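Local atomic coordinates of hypothetical protein jhp0584 (Helicobacter pylori J99, PDB entry 4R7K), a protein that is of unknown function but belongs to the SRPBCC superfamily, whose helix-grip members often bind hydrophobic ligands in a pocket between sheet and C-terminal helix. Residues L121-W126 with V137-L142; T88-K93 with A107-F112; N29-P34 with L154-Q159; V46-I51 with N177-W182. All coordinates share one frame; numbering follows the deposited sequence.

Contact 1. Residues L121-W126 with V137-L142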
loop_
_atom_site.group_PDB
_atom_site.type_symbol
_atom_site.label_atom_id
_atom_site.label_comp_id
_atom_site.label_asym_id
_atom_site.label_seq_id
_atom_site.Cartn_x
_atom_site.Cartn_y
_atom_site.Cartn_z
ATOM N N LEU A 121 23.673 -13.175 -0.285
ATOM C CA LEU A 121 23.532 -13.184 1.159
ATOM C C LEU A 121 22.143 -13.691 1.513
ATOM O O LEU A 121 21.172 -13.317 0.882
ATOM C CB LEU A 121 23.695 -11.761 1.707
ATOM C CG LEU A 121 23.328 -11.534 3.189
ATOM C CD1 LEU A 121 24.381 -12.196 4.049
ATOM C CD2 LEU A 121 23.318 -10.037 3.473
ATOM N N ALA A 122 22.060 -14.617 2.459
ATOM C CA ALA A 122 20.752 -15.091 2.890
ATOM C C ALA A 122 20.769 -15.515 4.341
ATOM O O ALA A 122 21.798 -15.979 4.846
ATOM C CB ALA A 122 20.277 -16.251 2.014
ATOM N N TRP A 123 19.636 -15.330 5.013
ATOM C CA TRP A 123 19.448 -15.809 6.369
ATOM C C TRP A 123 18.126 -16.535 6.536
ATOM O O TRP A 123 17.109 -16.232 5.839
ATOM C CB TRP A 123 19.524 -14.686 7.382
ATOM C CG TRP A 123 18.494 -13.587 7.253
ATOM C CD1 TRP A 123 17.203 -13.618 7.687
ATOM C CD2 TRP A 123 18.713 -12.275 6.739
ATOM N NE1 TRP A 123 16.596 -12.435 7.430
ATOM C CE2 TRP A 123 17.508 -11.575 6.869
ATOM C CE3 TRP A 123 19.821 -11.627 6.173
ATOM C CZ2 TRP A 123 17.345 -10.264 6.401
ATOM C CZ3 TRP A 123 19.669 -10.319 5.730
ATOM C CH2 TRP A 123 18.448 -9.645 5.865
ATOM N N ARG A 124 18.143 -17.498 7.457
ATOM C CA ARG A 124 16.953 -18.193 7.875
ATOM C C ARG A 124 16.478 -17.412 9.080
ATOM O O ARG A 124 17.285 -16.985 9.919
ATOM C CB ARG A 124 17.240 -19.652 8.212
ATOM C CG ARG A 124 15.986 -20.467 8.549
ATOM C CD ARG A 124 16.298 -21.947 8.698
ATOM N NE ARG A 124 17.335 -22.170 9.696
ATOM C CZ ARG A 124 17.119 -22.373 10.995
ATOM N NH1 ARG A 124 18.149 -22.551 11.814
ATOM N NH2 ARG A 124 15.888 -22.386 11.486
ATOM N N GLY A 125 15.188 -17.185 9.172
ATOM C CA GLY A 125 14.612 -16.442 10.282
ATOM C C GLY A 125 13.450 -17.214 10.852
ATOM O O GLY A 125 12.832 -17.997 10.147
ATOM N N TRP A 126 13.166 -16.997 12.134
ATOM C CA TRP A 126 12.092 -17.682 12.810
ATOM C C TRP A 126 11.659 -16.910 14.042
ATOM O O TRP A 126 12.365 -16.006 14.532
ATOM C CB TRP A 126 12.524 -19.095 13.234
ATOM C CG TRP A 126 13.706 -19.155 14.227
ATOM C CD1 TRP A 126 13.643 -19.260 15.579
ATOM C CD2 TRP A 126 15.098 -19.138 13.892
ATOM N NE1 TRP A 126 14.916 -19.285 16.119
ATOM C CE2 TRP A 126 15.822 -19.215 15.093
ATOM C CE3 TRP A 126 15.800 -19.034 12.687
ATOM C CZ2 TRP A 126 17.211 -19.196 15.123
ATOM C CZ3 TRP A 126 17.181 -19.028 12.717
ATOM C CH2 TRP A 126 17.874 -19.104 13.933
ATOM N N VAL A 137 11.249 -18.496 7.931
ATOM C CA VAL A 137 11.501 -17.918 6.604
ATOM C C VAL A 137 12.972 -18.056 6.150
ATOM O O VAL A 137 13.861 -18.314 6.970
ATOM C CB VAL A 137 11.110 -16.421 6.572
ATOM C CG1 VAL A 137 9.716 -16.228 7.186
ATOM C CG2 VAL A 137 12.119 -15.520 7.317
ATOM N N TYR A 138 13.197 -17.880 4.854
ATOM C CA TYR A 138 14.542 -17.844 4.262
ATOM C C TYR A 138 14.536 -16.602 3.394
ATOM O O TYR A 138 13.784 -16.526 2.413
ATOM C CB TYR A 138 14.812 -19.094 3.458
ATOM C CG TYR A 138 16.236 -19.236 2.943
ATOM C CD1 TYR A 138 17.221 -19.864 3.704
ATOM C CD2 TYR A 138 16.581 -18.817 1.672
ATOM C CE1 TYR A 138 18.517 -20.012 3.217
ATOM C CE2 TYR A 138 17.888 -18.945 1.199
ATOM C CZ TYR A 138 18.841 -19.549 1.961
ATOM O OH TYR A 138 20.125 -19.685 1.449
ATOM N N HIS A 139 15.308 -15.596 3.780
ATOM C CA HIS A 139 15.315 -14.313 3.086
ATOM C C HIS A 139 16.659 -14.138 2.385
ATOM O O HIS A 139 17.692 -14.070 3.016
ATOM C CB HIS A 139 15.149 -13.240 4.123
ATOM C CG HIS A 139 14.995 -11.864 3.571
ATOM N ND1 HIS A 139 14.568 -10.810 4.346
ATOM C CD2 HIS A 139 15.086 -11.389 2.307
ATOM C CE1 HIS A 139 14.509 -9.720 3.602
ATOM N NE2 HIS A 139 14.821 -10.045 2.362
ATOM N N ALA A 140 16.620 -14.078 1.063
ATOM C CA ALA A 140 17.833 -14.056 0.269
ATOM C C ALA A 140 17.955 -12.747 -0.473
ATOM O O ALA A 140 16.937 -12.074 -0.822
ATOM C CB ALA A 140 17.829 -15.208 -0.710
ATOM N N TRP A 141 19.200 -12.409 -0.739
ATOM C CA TRP A 141 19.543 -11.191 -1.398
ATOM C C TRP A 141 20.598 -11.453 -2.432
ATOM O O TRP A 141 21.527 -12.282 -2.222
ATOM C CB TRP A 141 20.131 -10.177 -0.390
ATOM C CG TRP A 141 19.249 -9.705 0.718
ATOM C CD1 TRP A 141 18.947 -10.383 1.868
ATOM C CD2 TRP A 141 18.612 -8.423 0.831
ATOM N NE1 TRP A 141 18.148 -9.601 2.678
ATOM C CE2 TRP A 141 17.929 -8.399 2.065
ATOM C CE3 TRP A 141 18.570 -7.277 0.015
ATOM C CZ2 TRP A 141 17.171 -7.304 2.475
ATOM C CZ3 TRP A 141 17.795 -6.192 0.420
ATOM C CH2 TRP A 141 17.138 -6.200 1.646
ATOM N N LEU A 142 20.502 -10.702 -3.526
ATOM C CA LEU A 142 21.486 -10.728 -4.587
ATOM C C LEU A 142 21.707 -9.302 -5.038
ATOM O O LEU A 142 20.783 -8.657 -5.560
ATOM C CB LEU A 142 21.006 -11.595 -5.749
ATOM C CG LEU A 142 22.097 -12.021 -6.752
ATOM C CD1 LEU A 142 21.582 -13.215 -7.564
ATOM C CD2 LEU A 142 22.445 -10.842 -7.648
HETATM O O HOH W 1 13.690 -11.104 6.846
#
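W123 and H139 stand side by side on neighbouring strands of an antiparallel beta hairpin. Strands 118-126 and 136-146 form it, in a sheet consistent with the helix-grip fold of the SRPBCC family. Three hydrogen-bonded pairs hold the backbones: L121 with W141, W123 with H139, and G125 with V137. Each is closed by two N-H...O bonds. The shortest runs from W141 N to L121 O (2.7 Å) and is bent, with 141° at the hydrogen. H139 N to W123 O (2.8 Å) is straighter.

W123, H139 and W141 form an aromatic cluster. With CG between its backbone N and carbonyl carbon (chi1 61°), the W123 indole leans toward H139 and W141. H139 CB packs over one face of the W123 five-membered ring, 4.0 Å from its centroid. The W141 indole is turned 42° from that of W123, and W141 NE1 comes 3.2 Å from W123 CH2. W182 of helix 174-190 also touches this cluster.

The opposite face of the sheet carries A122, Y138 and A140. A122 CB touches A140 CB at 3.8 Å and the phenol ring of Y138.

H139 NE2 is hydrogen-bonded to T155. On the other ring nitrogen, one water joins H139 ND1 (2.7 Å) to W123 NE1 (3.2 Å).

Contact 2. Residues T88-K93 with A107-F112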
loop_
_atom_site.group_PDB
_atom_site.type_symbol
_atom_site.label_atom_id
_atom_site.label_comp_id
_atom_site.label_asym_id
_atom_site.label_seq_id
_atom_site.Cartn_x
_atom_site.Cartn_y
_atom_site.Cartn_z
ATOM N N THR A 88 28.487 -5.587 14.037
ATOM C CA THR A 88 27.186 -5.808 13.417
ATOM C C THR A 88 27.263 -6.160 11.926
ATOM O O THR A 88 26.282 -5.975 11.198
ATOM C CB THR A 88 26.300 -4.572 13.647
ATOM O OG1 THR A 88 26.972 -3.411 13.146
ATOM C CG2 THR A 88 26.055 -4.377 15.160
ATOM N N ILE A 89 28.401 -6.721 11.502
ATOM C CA ILE A 89 28.610 -7.098 10.123
ATOM C C ILE A 89 28.234 -8.576 9.921
ATOM O O ILE A 89 28.899 -9.482 10.447
ATOM C CB ILE A 89 30.101 -6.915 9.677
ATOM C CG1 ILE A 89 30.697 -5.570 10.110
ATOM C CG2 ILE A 89 30.227 -7.067 8.166
ATOM C CD1 ILE A 89 29.962 -4.360 9.581
ATOM N N LEU A 90 27.171 -8.814 9.164
ATOM C CA LEU A 90 26.740 -10.178 8.816
ATOM C C LEU A 90 27.793 -10.891 7.964
ATOM O O LEU A 90 28.256 -10.345 6.947
ATOM C CB LEU A 90 25.454 -10.150 8.007
ATOM C CG LEU A 90 24.246 -9.501 8.693
ATOM C CD1 LEU A 90 23.112 -9.401 7.721
ATOM C CD2 LEU A 90 23.831 -10.325 9.881
ATOM N N LYS A 91 28.134 -12.117 8.361
ATOM C CA LYS A 91 29.036 -12.980 7.585
ATOM C C LYS A 91 28.432 -14.399 7.671
ATOM O O LYS A 91 27.411 -14.619 8.326
ATOM C CB LYS A 91 30.493 -12.930 8.124
ATOM C CG LYS A 91 30.625 -13.389 9.557
ATOM C CD LYS A 91 32.062 -13.367 10.088
ATOM C CE LYS A 91 32.057 -13.784 11.551
ATOM N NZ LYS A 91 33.398 -14.117 12.064
ATOM N N ASP A 92 29.055 -15.369 7.038
ATOM C CA ASP A 92 28.489 -16.710 7.069
ATOM C C ASP A 92 28.277 -17.154 8.529
ATOM O O ASP A 92 29.090 -16.865 9.417
ATOM C CB ASP A 92 29.367 -17.689 6.293
ATOM C CG ASP A 92 28.626 -18.948 5.899
ATOM O OD1 ASP A 92 27.372 -18.980 6.017
ATOM O OD2 ASP A 92 29.294 -19.904 5.482
ATOM N N LYS A 93 27.130 -17.784 8.775
ATOM C CA LYS A 93 26.740 -18.274 10.110
ATOM C C LYS A 93 26.490 -17.236 11.199
ATOM O O LYS A 93 26.202 -17.624 12.313
ATOM C CB LYS A 93 27.726 -19.319 10.663
ATOM C CG LYS A 93 27.788 -20.630 9.912
ATOM C CD LYS A 93 28.531 -20.507 8.596
ATOM C CE LYS A 93 29.161 -21.840 8.186
ATOM N NZ LYS A 93 28.165 -22.945 8.048
ATOM N N ALA A 107 17.508 -15.009 13.822
ATOM C CA ALA A 107 18.012 -15.349 12.486
ATOM C C ALA A 107 19.421 -15.878 12.494
ATOM O O ALA A 107 20.160 -15.703 13.457
ATOM C CB ALA A 107 17.948 -14.122 11.595
ATOM N N GLU A 108 19.780 -16.525 11.388
ATOM C CA GLU A 108 21.111 -17.065 11.204
ATOM C C GLU A 108 21.472 -17.027 9.718
ATOM O O GLU A 108 20.728 -17.501 8.882
ATOM C CB GLU A 108 21.213 -18.488 11.751
ATOM C CG GLU A 108 22.592 -19.097 11.580
ATOM C CD GLU A 108 22.819 -20.351 12.426
ATOM O OE1 GLU A 108 22.615 -20.296 13.652
ATOM O OE2 GLU A 108 23.271 -21.370 11.873
ATOM N N VAL A 109 22.598 -16.408 9.397
ATOM C CA VAL A 109 23.051 -16.327 8.013
ATOM C C VAL A 109 23.417 -17.722 7.536
ATOM O O VAL A 109 24.146 -18.439 8.218
ATOM C CB VAL A 109 24.242 -15.366 7.849
ATOM C CG1 VAL A 109 24.671 -15.264 6.396
ATOM C CG2 VAL A 109 23.850 -14.001 8.355
ATOM N N GLU A 110 22.839 -18.119 6.396
ATOM C CA GLU A 110 23.070 -19.425 5.800
ATOM C C GLU A 110 23.839 -19.352 4.466
ATOM O O GLU A 110 24.282 -20.371 3.928
ATOM C CB GLU A 110 21.739 -20.197 5.650
ATOM C CG GLU A 110 21.136 -20.634 7.001
ATOM C CD GLU A 110 20.126 -21.762 6.911
ATOM O OE1 GLU A 110 19.593 -22.050 5.813
ATOM O OE2 GLU A 110 19.862 -22.395 7.946
ATOM N N GLU A 111 24.010 -18.149 3.942
ATOM C CA GLU A 111 24.728 -17.974 2.687
ATOM C C GLU A 111 25.407 -16.651 2.671
ATOM O O GLU A 111 24.780 -15.625 2.934
ATOM C CB GLU A 111 23.781 -18.040 1.479
ATOM C CG GLU A 111 24.483 -17.785 0.154
ATOM C CD GLU A 111 23.511 -17.568 -0.981
ATOM O OE1 GLU A 111 22.597 -16.729 -0.765
ATOM O OE2 GLU A 111 23.689 -18.194 -2.069
ATOM N N PHE A 112 26.695 -16.663 2.364
ATOM C CA PHE A 112 27.442 -15.433 2.235
ATOM C C PHE A 112 28.581 -15.635 1.240
ATOM O O PHE A 112 29.538 -16.387 1.504
ATOM C CB PHE A 112 28.022 -14.939 3.568
ATOM C CG PHE A 112 28.863 -13.710 3.402
ATOM C CD1 PHE A 112 28.266 -12.485 3.240
ATOM C CD2 PHE A 112 30.236 -13.795 3.333
ATOM C CE1 PHE A 112 29.011 -11.356 3.021
ATOM C CE2 PHE A 112 30.999 -12.661 3.125
ATOM C CZ PHE A 112 30.379 -11.445 2.954
HETATM O O HOH W 2 27.454 -21.305 3.795
HETATM O O HOH W 3 26.194 -21.435 6.486
#
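D92 OD1, which lies against the backbone of E110, accepts a hydrogen bond of 2.8 Å from a water. The same water accepts from K93 NZ (2.9 Å). A second water donates to D92 OD2. Each may also give a long, weak bond to E110 O.

The direct backbone link is weaker. K93 N gives V109 O a weak hydrogen bond of 3.1 Å, with only 125° at the hydrogen. K93 CA lies 3.2 Å from V109 O in a CA-H...O contact.

V109 is directed toward the loop. V109 CB is 3.3 Å from K91 O, and V109 CG2 meets L90 CD2 obliquely. F112 is also directed toward the loop; F112 CB lies 3.6 Å from D92 N, and K91 CA stands over one face of the F112 ring.

E110 and E111 together oppose A122, a classic beta bulge of strand 103-114. Residues 90-93 run across 108-112 at 106°. L121 of strand 118-126 packs on V109, and R65 of helix 57-65 on F112.

Contact 3. Residues N29-P34 with L154-Q159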
loop_
_atom_site.group_PDB
_atom_site.type_symbol
_atom_site.label_atom_id
_atom_site.label_comp_id
_atom_site.label_asym_id
_atom_site.label_seq_id
_atom_site.Cartn_x
_atom_site.Cartn_y
_atom_site.Cartn_z
ATOM N N ASN A 29 21.628 -13.430 -13.308
ATOM C CA ASN A 29 21.971 -14.205 -12.088
ATOM C C ASN A 29 20.748 -14.370 -11.170
ATOM O O ASN A 29 19.898 -13.496 -11.133
ATOM C CB ASN A 29 23.141 -13.581 -11.337
ATOM C CG ASN A 29 24.475 -13.831 -12.042
ATOM O OD1 ASN A 29 24.801 -14.928 -12.378
ATOM N ND2 ASN A 29 25.227 -12.794 -12.258
ATOM N N ALA A 30 20.632 -15.529 -10.543
ATOM C CA ALA A 30 19.495 -15.865 -9.694
ATOM C C ALA A 30 19.929 -16.447 -8.373
ATOM O O ALA A 30 21.020 -16.999 -8.247
ATOM C CB ALA A 30 18.571 -16.862 -10.389
ATOM N N ILE A 31 19.025 -16.342 -7.398
ATOM C CA ILE A 31 19.233 -16.840 -6.056
ATOM C C ILE A 31 19.314 -18.355 -5.997
ATOM O O ILE A 31 18.558 -19.040 -6.684
ATOM C CB ILE A 31 18.102 -16.342 -5.142
ATOM C CG1 ILE A 31 18.373 -14.863 -4.869
ATOM C CG2 ILE A 31 18.104 -17.124 -3.817
ATOM C CD1 ILE A 31 17.262 -14.094 -4.230
ATOM N N ARG A 32 20.263 -18.869 -5.211
ATOM C CA ARG A 32 20.410 -20.331 -5.021
ATOM C C ARG A 32 19.590 -20.715 -3.780
ATOM O O ARG A 32 19.914 -20.298 -2.680
ATOM C CB ARG A 32 21.858 -20.725 -4.824
ATOM C CG ARG A 32 22.792 -20.280 -5.933
ATOM C CD ARG A 32 24.214 -20.814 -5.736
ATOM N NE ARG A 32 25.054 -20.446 -6.880
ATOM C CZ ARG A 32 26.143 -19.681 -6.846
ATOM N NH1 ARG A 32 26.655 -19.234 -5.689
ATOM N NH2 ARG A 32 26.783 -19.428 -7.989
ATOM N N TRP A 33 18.520 -21.493 -3.958
ATOM C CA TRP A 33 17.646 -21.871 -2.826
ATOM C C TRP A 33 17.905 -23.259 -2.265
ATOM O O TRP A 33 18.002 -24.218 -3.023
ATOM C CB TRP A 33 16.156 -21.877 -3.258
ATOM C CG TRP A 33 15.654 -20.565 -3.729
ATOM C CD1 TRP A 33 15.648 -20.137 -4.994
ATOM C CD2 TRP A 33 15.087 -19.490 -2.931
ATOM N NE1 TRP A 33 15.128 -18.861 -5.068
ATOM C CE2 TRP A 33 14.810 -18.435 -3.805
ATOM C CE3 TRP A 33 14.851 -19.310 -1.576
ATOM C CZ2 TRP A 33 14.263 -17.243 -3.376
ATOM C CZ3 TRP A 33 14.293 -18.142 -1.148
ATOM C CH2 TRP A 33 14.019 -17.112 -2.037
ATOM N N PRO A 34 17.965 -23.389 -0.935
ATOM C CA PRO A 34 18.002 -24.734 -0.412
ATOM C C PRO A 34 16.678 -25.404 -0.819
ATOM O O PRO A 34 15.666 -24.717 -0.989
ATOM C CB PRO A 34 18.136 -24.535 1.106
ATOM C CG PRO A 34 18.642 -23.144 1.273
ATOM C CD PRO A 34 18.089 -22.368 0.126
ATOM N N LEU A 154 18.191 -7.531 -5.759
ATOM C CA LEU A 154 17.105 -8.481 -5.803
ATOM C C LEU A 154 16.974 -9.065 -4.442
ATOM O O LEU A 154 17.975 -9.564 -3.889
ATOM C CB LEU A 154 17.417 -9.620 -6.772
ATOM C CG LEU A 154 16.422 -10.816 -6.830
ATOM C CD1 LEU A 154 15.105 -10.436 -7.458
ATOM C CD2 LEU A 154 17.021 -11.966 -7.621
ATOM N N THR A 155 15.760 -9.009 -3.877
ATOM C CA THR A 155 15.512 -9.663 -2.635
ATOM C C THR A 155 14.228 -10.535 -2.720
ATOM O O THR A 155 13.161 -10.108 -3.209
ATOM C CB THR A 155 15.509 -8.700 -1.443
ATOM O OG1 THR A 155 15.563 -9.468 -0.236
ATOM C CG2 THR A 155 14.270 -7.822 -1.438
ATOM N N GLN A 156 14.351 -11.755 -2.235
ATOM C CA GLN A 156 13.282 -12.740 -2.296
ATOM C C GLN A 156 13.213 -13.483 -1.016
ATOM O O GLN A 156 14.242 -13.784 -0.416
ATOM C CB GLN A 156 13.498 -13.718 -3.456
ATOM C CG GLN A 156 13.563 -13.066 -4.810
ATOM C CD GLN A 156 13.721 -14.043 -5.961
ATOM O OE1 GLN A 156 14.437 -15.048 -5.883
ATOM N NE2 GLN A 156 13.047 -13.744 -7.044
ATOM N N GLU A 157 11.988 -13.756 -0.549
ATOM C CA GLU A 157 11.797 -14.471 0.697
ATOM C C GLU A 157 10.753 -15.575 0.492
ATOM O O GLU A 157 9.690 -15.356 -0.137
ATOM C CB GLU A 157 11.303 -13.532 1.822
ATOM C CG GLU A 157 11.101 -14.218 3.163
ATOM C CD GLU A 157 10.905 -13.245 4.344
ATOM O OE1 GLU A 157 10.040 -13.527 5.186
ATOM O OE2 GLU A 157 11.582 -12.189 4.431
ATOM N N SER A 158 11.058 -16.721 1.082
ATOM C CA SER A 158 10.209 -17.904 1.071
ATOM C C SER A 158 9.854 -18.158 2.534
ATOM O O SER A 158 10.747 -18.159 3.403
ATOM C CB SER A 158 11.017 -19.073 0.468
ATOM O OG SER A 158 10.266 -20.283 0.428
ATOM N N GLN A 159 8.580 -18.421 2.806
ATOM C CA GLN A 159 8.078 -18.535 4.154
ATOM C C GLN A 159 7.253 -19.814 4.343
ATOM O O GLN A 159 6.479 -20.218 3.445
ATOM C CB GLN A 159 7.171 -17.346 4.476
ATOM C CG GLN A 159 7.751 -15.968 4.236
ATOM C CD GLN A 159 6.772 -14.833 4.607
ATOM O OE1 GLN A 159 5.572 -14.938 4.403
ATOM N NE2 GLN A 159 7.307 -13.739 5.143
HETATM O O HOH W 4 16.196 -15.498 -8.014
#
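W33 and Q156 cross at about a right angle where the N-terminal segment 29-34 lies over the antiparallel sheet of the presumed helix-grip fold. It covers the face turned away from helix 174-190. The indole meets the strand with its benzo rim. Q156 CB sits in the ring plane at the edge, 3.6 Å from W33 CZ2. The indole and amide planes are 30° apart, and Q156 OE1 also lies near the indole plane, 3.3 Å from W33 CZ2. Farther round the rim, W33 CZ3 touches S158 CB at 3.8 Å.

I31 runs past Q156 in the opposite direction. Its CG1 is anti to the carbonyl carbon (chi1 -75°). I31 CD1 thereby reaches Q156 OE1 (3.4 Å) and L154 CD2 (4.0 Å). I31 CG2 lies over one face of the W33 ring.

No direct hydrogen bond joins the segments. S47 of strand 44-53 at Q156 NE2 and a water at Q156 OE1 together set the amide's orientation. That water bridges the gap: it accepts from I31 N (3.0 Å) and donates to Q156 OE1 (2.8 Å).

Contact 4. Residues V46-I51 with N177-W182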
loop_
_atom_site.group_PDB
_atom_site.type_symbol
_atom_site.label_atom_id
_atom_site.label_comp_id
_atom_site.label_asym_id
_atom_site.label_seq_id
_atom_site.Cartn_x
_atom_site.Cartn_y
_atom_site.Cartn_z
ATOM N N VAL A 46 7.799 -13.994 -1.841
ATOM C CA VAL A 46 7.809 -12.560 -2.088
ATOM C C VAL A 46 9.037 -12.229 -2.933
ATOM O O VAL A 46 10.107 -12.762 -2.661
ATOM C CB VAL A 46 7.945 -11.819 -0.753
ATOM C CG1 VAL A 46 7.730 -10.336 -0.942
ATOM C CG2 VAL A 46 6.966 -12.391 0.265
ATOM N N SER A 47 8.873 -11.384 -3.959
ATOM C CA SER A 47 9.991 -10.951 -4.795
ATOM C C SER A 47 9.926 -9.451 -5.054
ATOM O O SER A 47 8.878 -8.916 -5.455
ATOM C CB SER A 47 9.968 -11.739 -6.130
ATOM O OG SER A 47 11.074 -11.404 -6.950
ATOM N N ASN A 48 11.050 -8.784 -4.796
ATOM C CA ASN A 48 11.222 -7.388 -5.057
ATOM C C ASN A 48 12.584 -7.153 -5.737
ATOM O O ASN A 48 13.568 -7.851 -5.443
ATOM C CB ASN A 48 11.175 -6.593 -3.748
ATOM C CG ASN A 48 9.846 -6.713 -3.035
ATOM O OD1 ASN A 48 9.590 -7.672 -2.324
ATOM N ND2 ASN A 48 9.016 -5.723 -3.195
ATOM N N GLU A 49 12.671 -6.123 -6.575
ATOM C CA GLU A 49 13.864 -5.822 -7.284
ATOM C C GLU A 49 13.911 -4.351 -7.746
ATOM O O GLU A 49 12.898 -3.784 -8.177
ATOM C CB GLU A 49 13.924 -6.703 -8.522
ATOM C CG GLU A 49 15.142 -6.577 -9.347
ATOM C CD GLU A 49 15.047 -7.338 -10.670
ATOM O OE1 GLU A 49 13.932 -7.774 -11.060
ATOM O OE2 GLU A 49 16.101 -7.521 -11.321
ATOM N N VAL A 50 15.085 -3.759 -7.613
ATOM C CA VAL A 50 15.379 -2.424 -8.129
ATOM C C VAL A 50 16.637 -2.496 -8.986
ATOM O O VAL A 50 17.499 -3.340 -8.789
ATOM C CB VAL A 50 15.553 -1.378 -7.038
ATOM C CG1 VAL A 50 14.210 -1.098 -6.339
ATOM C CG2 VAL A 50 16.632 -1.780 -6.068
ATOM N N ILE A 51 16.740 -1.588 -9.950
ATOM C CA ILE A 51 17.934 -1.488 -10.775
ATOM C C ILE A 51 18.117 -0.019 -10.873
ATOM O O ILE A 51 17.212 0.696 -11.367
ATOM C CB ILE A 51 17.788 -2.136 -12.141
ATOM C CG1 ILE A 51 17.693 -3.670 -11.963
ATOM C CG2 ILE A 51 18.992 -1.803 -13.016
ATOM C CD1 ILE A 51 17.374 -4.424 -13.248
ATOM N N ASN A 177 5.180 -4.810 0.040
ATOM C CA ASN A 177 5.325 -3.404 0.252
ATOM C C ASN A 177 6.418 -3.102 1.268
ATOM O O ASN A 177 7.133 -2.133 1.085
ATOM C CB ASN A 177 3.965 -2.802 0.638
ATOM C CG ASN A 177 3.025 -2.714 -0.568
ATOM O OD1 ASN A 177 2.019 -3.415 -0.645
ATOM N ND2 ASN A 177 3.432 -1.955 -1.559
ATOM N N GLY A 178 6.547 -3.930 2.307
ATOM C CA GLY A 178 7.611 -3.773 3.297
ATOM C C GLY A 178 8.983 -3.978 2.658
ATOM O O GLY A 178 9.902 -3.201 2.869
ATOM N N HIS A 179 9.116 -5.020 1.869
ATOM C CA HIS A 179 10.396 -5.275 1.224
ATOM C C HIS A 179 10.751 -4.235 0.192
ATOM O O HIS A 179 11.947 -3.871 0.034
ATOM C CB HIS A 179 10.426 -6.666 0.668
ATOM C CG HIS A 179 10.656 -7.699 1.721
ATOM N ND1 HIS A 179 11.020 -8.990 1.422
ATOM C CD2 HIS A 179 10.706 -7.592 3.071
ATOM C CE1 HIS A 179 11.175 -9.669 2.548
ATOM N NE2 HIS A 179 11.018 -8.837 3.563
ATOM N N GLN A 180 9.740 -3.690 -0.471
ATOM C CA GLN A 180 10.003 -2.605 -1.410
ATOM C C GLN A 180 10.568 -1.424 -0.651
ATOM O O GLN A 180 11.444 -0.699 -1.162
ATOM C CB GLN A 180 8.739 -2.175 -2.130
ATOM C CG GLN A 180 9.027 -1.311 -3.333
ATOM C CD GLN A 180 9.763 -2.049 -4.448
ATOM O OE1 GLN A 180 9.628 -3.273 -4.633
ATOM N NE2 GLN A 180 10.501 -1.294 -5.240
ATOM N N ALA A 181 10.010 -1.170 0.533
ATOM C CA ALA A 181 10.499 -0.066 1.370
ATOM C C ALA A 181 11.949 -0.292 1.805
ATOM O O ALA A 181 12.715 0.666 1.936
ATOM C CB ALA A 181 9.598 0.148 2.591
ATOM N N TRP A 182 12.316 -1.557 2.036
ATOM C CA TRP A 182 13.684 -1.910 2.429
ATOM C C TRP A 182 14.595 -1.539 1.266
ATOM O O TRP A 182 15.588 -0.835 1.461
ATOM C CB TRP A 182 13.848 -3.410 2.705
ATOM C CG TRP A 182 15.086 -3.754 3.532
ATOM C CD1 TRP A 182 16.301 -3.129 3.493
ATOM C CD2 TRP A 182 15.244 -4.875 4.425
ATOM N NE1 TRP A 182 17.170 -3.724 4.375
ATOM C CE2 TRP A 182 16.546 -4.799 4.958
ATOM C CE3 TRP A 182 14.376 -5.889 4.886
ATOM C CZ2 TRP A 182 17.027 -5.720 5.894
ATOM C CZ3 TRP A 182 14.860 -6.802 5.832
ATOM C CH2 TRP A 182 16.160 -6.701 6.327
HETATM O O HOH W 5 11.079 -9.585 -1.168
HETATM O O HOH W 6 9.992 -4.901 -6.979
#
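N48 reaches from edge strand 44-53 to H179 and Q180 of helix 174-190, the long C-terminal helix that the sheet would grip in a helix-grip fold. Strand and helix segments run nearly the same way, at 27°, with axes 8.3 Å apart at closest approach. N48 points toward the helix. N48 CB lies 3.8 Å from Q180 OE1. N48 CG is anti to the carbonyl carbon, which carries the amide to the helix surface. There N48 CG packs on H179 CB at 3.7 Å.

The two tips then part. N48 ND2 donates to Q180 OE1 (2.9 Å, 169° at the hydrogen). The acceptor lies in the N48 amide plane, while the two amide planes are 45° apart. N48 ND2 also bonds L176 O, one turn earlier in the helix, so two acceptors grip this buried amide and fix its flip. N48 OD1 comes 3.3 Å from H179 CB and accepts from a water.

Q180 folds back at chi2, and this bend brings its amide over the strand. Q180 OE1 takes a second donor, a water held by E49 N. Q180 NE2 lies against V50 CG1 at 3.9 Å.

The H179 ring stacks on that of H139. The water bound to N48 OD1 lies at the imidazole edge, in its plane, 2.7 Å from H179 ND1.

All four contacts draw on one antiparallel sheet, with neighbouring strands 44-53, 150-160, 136-146, 118-126 and 103-114 in that order. Contact 2 precedes contact 1 in the chain. Both are nested within the loops closed by contacts 3 and 4, which cross each other. Contacts 1 and 3 have centres about 8 Å apart, contacts 1 and 2 about 9 Å. The centres of contacts 2 and 4 are about 20 Å apart, on opposite sides of the chain's centre. Contact 3 covers one sheet face and contact 4 sets the C-terminal helix on the other, where its aromatic residues meet those of contact 1. Contacts 3 and 4 also touch a second subunit, consistent with a part for this edge of the sheet in the assembly.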